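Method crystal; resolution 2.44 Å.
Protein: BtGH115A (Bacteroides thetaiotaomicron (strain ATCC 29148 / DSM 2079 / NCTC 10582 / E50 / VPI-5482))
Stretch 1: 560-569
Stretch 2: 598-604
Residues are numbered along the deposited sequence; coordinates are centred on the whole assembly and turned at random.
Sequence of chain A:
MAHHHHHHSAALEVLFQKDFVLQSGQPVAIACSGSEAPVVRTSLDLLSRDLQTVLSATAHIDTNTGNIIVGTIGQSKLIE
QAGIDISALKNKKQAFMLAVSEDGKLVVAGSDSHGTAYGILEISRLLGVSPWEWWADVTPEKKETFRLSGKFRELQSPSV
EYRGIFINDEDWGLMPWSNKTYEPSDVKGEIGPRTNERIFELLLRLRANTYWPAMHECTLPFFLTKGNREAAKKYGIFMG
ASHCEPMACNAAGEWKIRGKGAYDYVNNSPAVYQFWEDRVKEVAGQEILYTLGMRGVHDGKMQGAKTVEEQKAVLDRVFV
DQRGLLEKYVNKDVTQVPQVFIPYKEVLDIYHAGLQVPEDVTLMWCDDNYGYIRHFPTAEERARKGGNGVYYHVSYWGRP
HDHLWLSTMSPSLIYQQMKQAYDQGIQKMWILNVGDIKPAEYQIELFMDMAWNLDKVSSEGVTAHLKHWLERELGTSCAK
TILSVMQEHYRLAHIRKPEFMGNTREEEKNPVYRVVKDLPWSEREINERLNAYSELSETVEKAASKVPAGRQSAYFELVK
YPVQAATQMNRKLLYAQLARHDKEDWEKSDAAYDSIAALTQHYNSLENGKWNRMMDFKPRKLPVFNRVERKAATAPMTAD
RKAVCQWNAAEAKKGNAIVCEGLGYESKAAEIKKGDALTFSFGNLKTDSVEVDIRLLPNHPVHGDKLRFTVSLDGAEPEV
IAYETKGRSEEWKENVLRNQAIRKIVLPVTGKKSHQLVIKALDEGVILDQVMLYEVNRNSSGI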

# COMPACT_ATOMS: atom_id res chain seq x y z
N LYS A 560 18.57 -0.47 -7.33
CA LYS A 560 19.87 -0.16 -6.73
C LYS A 560 19.72 0.70 -5.46
O LYS A 560 20.26 0.33 -4.43
CB LYS A 560 20.82 0.47 -7.76
CG LYS A 560 22.29 0.48 -7.37
CD LYS A 560 23.19 0.70 -8.58
CE LYS A 560 24.66 0.56 -8.22
NZ LYS A 560 25.25 1.88 -7.87
N TYR A 561 18.99 1.80 -5.51
CA TYR A 561 18.81 2.61 -4.29
C TYR A 561 18.20 1.82 -3.12
O TYR A 561 18.81 1.85 -2.06
CB TYR A 561 18.06 3.95 -4.50
CG TYR A 561 18.06 4.83 -3.24
CD1 TYR A 561 19.17 5.65 -2.93
CD2 TYR A 561 16.99 4.82 -2.34
CE1 TYR A 561 19.19 6.43 -1.78
CE2 TYR A 561 17.01 5.59 -1.21
CZ TYR A 561 18.11 6.39 -0.93
OH TYR A 561 18.12 7.15 0.22
N PRO A 562 17.03 1.12 -3.29
CA PRO A 562 16.49 0.43 -2.08
C PRO A 562 17.32 -0.72 -1.56
O PRO A 562 17.51 -0.82 -0.36
CB PRO A 562 15.07 -0.02 -2.48
CG PRO A 562 15.03 0.02 -3.97
CD PRO A 562 16.09 1.02 -4.43
N VAL A 563 17.83 -1.58 -2.43
CA VAL A 563 18.70 -2.68 -1.95
C VAL A 563 19.98 -2.17 -1.28
O VAL A 563 20.36 -2.66 -0.20
CB VAL A 563 19.02 -3.79 -3.02
CG1 VAL A 563 20.12 -4.73 -2.52
CG2 VAL A 563 17.79 -4.62 -3.33
N GLN A 564 20.64 -1.18 -1.88
CA GLN A 564 21.90 -0.73 -1.33
C GLN A 564 21.70 0.21 -0.16
O GLN A 564 22.50 0.23 0.79
CB GLN A 564 22.81 -0.14 -2.41
CG GLN A 564 23.32 -1.18 -3.43
CD GLN A 564 24.45 -0.63 -4.33
OE1 GLN A 564 24.44 0.52 -4.77
NE2 GLN A 564 25.40 -1.49 -4.62
N ALA A 565 20.60 0.95 -0.18
CA ALA A 565 20.21 1.79 0.98
C ALA A 565 19.98 0.92 2.19
O ALA A 565 20.58 1.11 3.25
CB ALA A 565 18.96 2.60 0.68
N ALA A 566 19.18 -0.12 1.99
CA ALA A 566 18.90 -1.10 3.03
C ALA A 566 20.16 -1.80 3.57
O ALA A 566 20.28 -2.01 4.80
CB ALA A 566 17.88 -2.10 2.51
N THR A 567 21.07 -2.18 2.66
CA THR A 567 22.32 -2.85 3.03
C THR A 567 23.14 -1.96 3.98
O THR A 567 23.64 -2.40 5.03
CB THR A 567 23.16 -3.16 1.78
OG1 THR A 567 22.41 -4.02 0.90
CG2 THR A 567 24.55 -3.82 2.17
N GLN A 568 23.24 -0.69 3.59
CA GLN A 568 24.09 0.27 4.26
C GLN A 568 23.53 0.71 5.61
O GLN A 568 24.30 1.10 6.52
CB GLN A 568 24.38 1.48 3.33
CG GLN A 568 25.28 1.17 2.13
CD GLN A 568 26.60 0.52 2.54
OE1 GLN A 568 27.32 1.02 3.40
NE2 GLN A 568 26.89 -0.63 1.95
N MSE A 569 22.19 0.63 5.74
CA MSE A 569 21.51 0.84 7.03
C MSE A 569 21.81 -0.30 7.94
O MSE A 569 22.13 -0.10 9.11
CB MSE A 569 19.99 0.99 6.84
CG MSE A 569 19.21 1.56 8.04
SE MSE A 569 19.71 3.40 8.60
CE MSE A 569 19.49 4.76 7.20
N ALA A 598 25.74 9.27 0.02
CA ALA A 598 26.17 9.21 -1.38
C ALA A 598 25.06 8.66 -2.28
O ALA A 598 24.73 9.29 -3.29
CB ALA A 598 27.46 8.39 -1.53
N LEU A 599 24.47 7.52 -1.89
CA LEU A 599 23.32 6.95 -2.60
C LEU A 599 22.16 7.97 -2.70
O LEU A 599 21.54 8.07 -3.75
CB LEU A 599 22.88 5.64 -1.94
CG LEU A 599 23.88 4.47 -2.09
CD1 LEU A 599 23.60 3.32 -1.14
CD2 LEU A 599 23.86 3.94 -3.49
N THR A 600 21.93 8.76 -1.65
CA THR A 600 20.83 9.72 -1.64
C THR A 600 21.13 10.95 -2.52
O THR A 600 20.20 11.52 -3.16
CB THR A 600 20.47 10.13 -0.20
OG1 THR A 600 20.32 8.94 0.56
CG2 THR A 600 19.18 10.96 -0.13
N GLN A 601 22.41 11.35 -2.54
CA GLN A 601 22.88 12.40 -3.47
C GLN A 601 22.66 11.98 -4.91
O GLN A 601 22.24 12.79 -5.74
CB GLN A 601 24.36 12.75 -3.28
CG GLN A 601 24.69 13.73 -2.15
CD GLN A 601 24.48 15.20 -2.52
OE1 GLN A 601 23.61 15.55 -3.33
NE2 GLN A 601 25.28 16.07 -1.89
N HIS A 602 22.97 10.73 -5.22
CA HIS A 602 22.78 10.22 -6.57
C HIS A 602 21.30 10.25 -6.97
O HIS A 602 20.96 10.76 -8.04
CB HIS A 602 23.43 8.85 -6.76
CG HIS A 602 23.55 8.45 -8.19
ND1 HIS A 602 24.44 9.04 -9.06
CD2 HIS A 602 22.89 7.52 -8.92
CE1 HIS A 602 24.33 8.49 -10.25
NE2 HIS A 602 23.40 7.55 -10.19
N TYR A 603 20.43 9.78 -6.07
CA TYR A 603 18.97 9.80 -6.27
C TYR A 603 18.50 11.19 -6.71
O TYR A 603 17.77 11.36 -7.70
CB TYR A 603 18.22 9.43 -4.97
CG TYR A 603 16.81 8.92 -5.18
CD1 TYR A 603 15.75 9.79 -5.44
CD2 TYR A 603 16.55 7.55 -5.14
CE1 TYR A 603 14.48 9.32 -5.62
CE2 TYR A 603 15.28 7.06 -5.34
CZ TYR A 603 14.24 7.94 -5.56
OH TYR A 603 12.99 7.44 -5.77
N ASN A 604 18.95 12.17 -5.94
CA ASN A 604 18.49 13.53 -6.03
C ASN A 604 19.13 14.28 -7.21
O ASN A 604 18.80 15.44 -7.46
CB ASN A 604 18.75 14.23 -4.68
CG ASN A 604 17.61 13.99 -3.67
OD1 ASN A 604 16.42 14.16 -3.99
ND2 ASN A 604 17.97 13.59 -2.45

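Two nearly antiparallel helices pack here through a small, mostly apolar contact, built from one leucine knob and one tyrosine and fastened by a single hydrogen bond. The axes run at 161° and come no closer than 10.4 Å, and the two stretches bury 323 Å² between them. Tyr561 and Leu599 contribute most of that area, and their CA atoms, 6.5 Å apart, set the register.

Leu599 points toward the other helix and fits into the hole formed by Tyr561, Gln564, Ala565 and Gln568, residues spaced so that they line one side of a helix. Its CD1 lies 3.9 Å from N of Ala565 and 4.3 Å from CG of Gln568, while its CD2 lies 3.7 Å from OE1 of Gln564. A branched, apolar end suits such a hole because each methyl can meet a different part of the wall. At Ala565, whose CB points sideways, CD1 of Leu599 packs against the backbone; Gln564 presents both its CB and its OE1 to the leucine, whereas Gln568 meets it through CG, with its amide further off.

Tyr561 answers from the opposite helix. With chi1 t, it lays its ring along the partner, so that CE1 comes 3.8 Å from CB of Leu599, and the ring edge meets the backbone of Leu599 and Thr600. The phenol thus reaches far enough for OH to donate a hydrogen bond to OG1 of Thr600, at 2.9 Å. Thr600 needs only a short side chain, directed sideways, to accept it, and this gives the buried hydroxyl of Tyr561 a polar partner.

One turn along from Leu599, Tyr603 covers one face of the Tyr561 ring. Its CD2 is 3.6 Å from CG of Tyr561 in an edge-to-face pair, with centroids 5.0 Å apart and planes at 68°. The rule is economical: a tyrosine can pack by face and edge while its hydroxyl supplies the polar link.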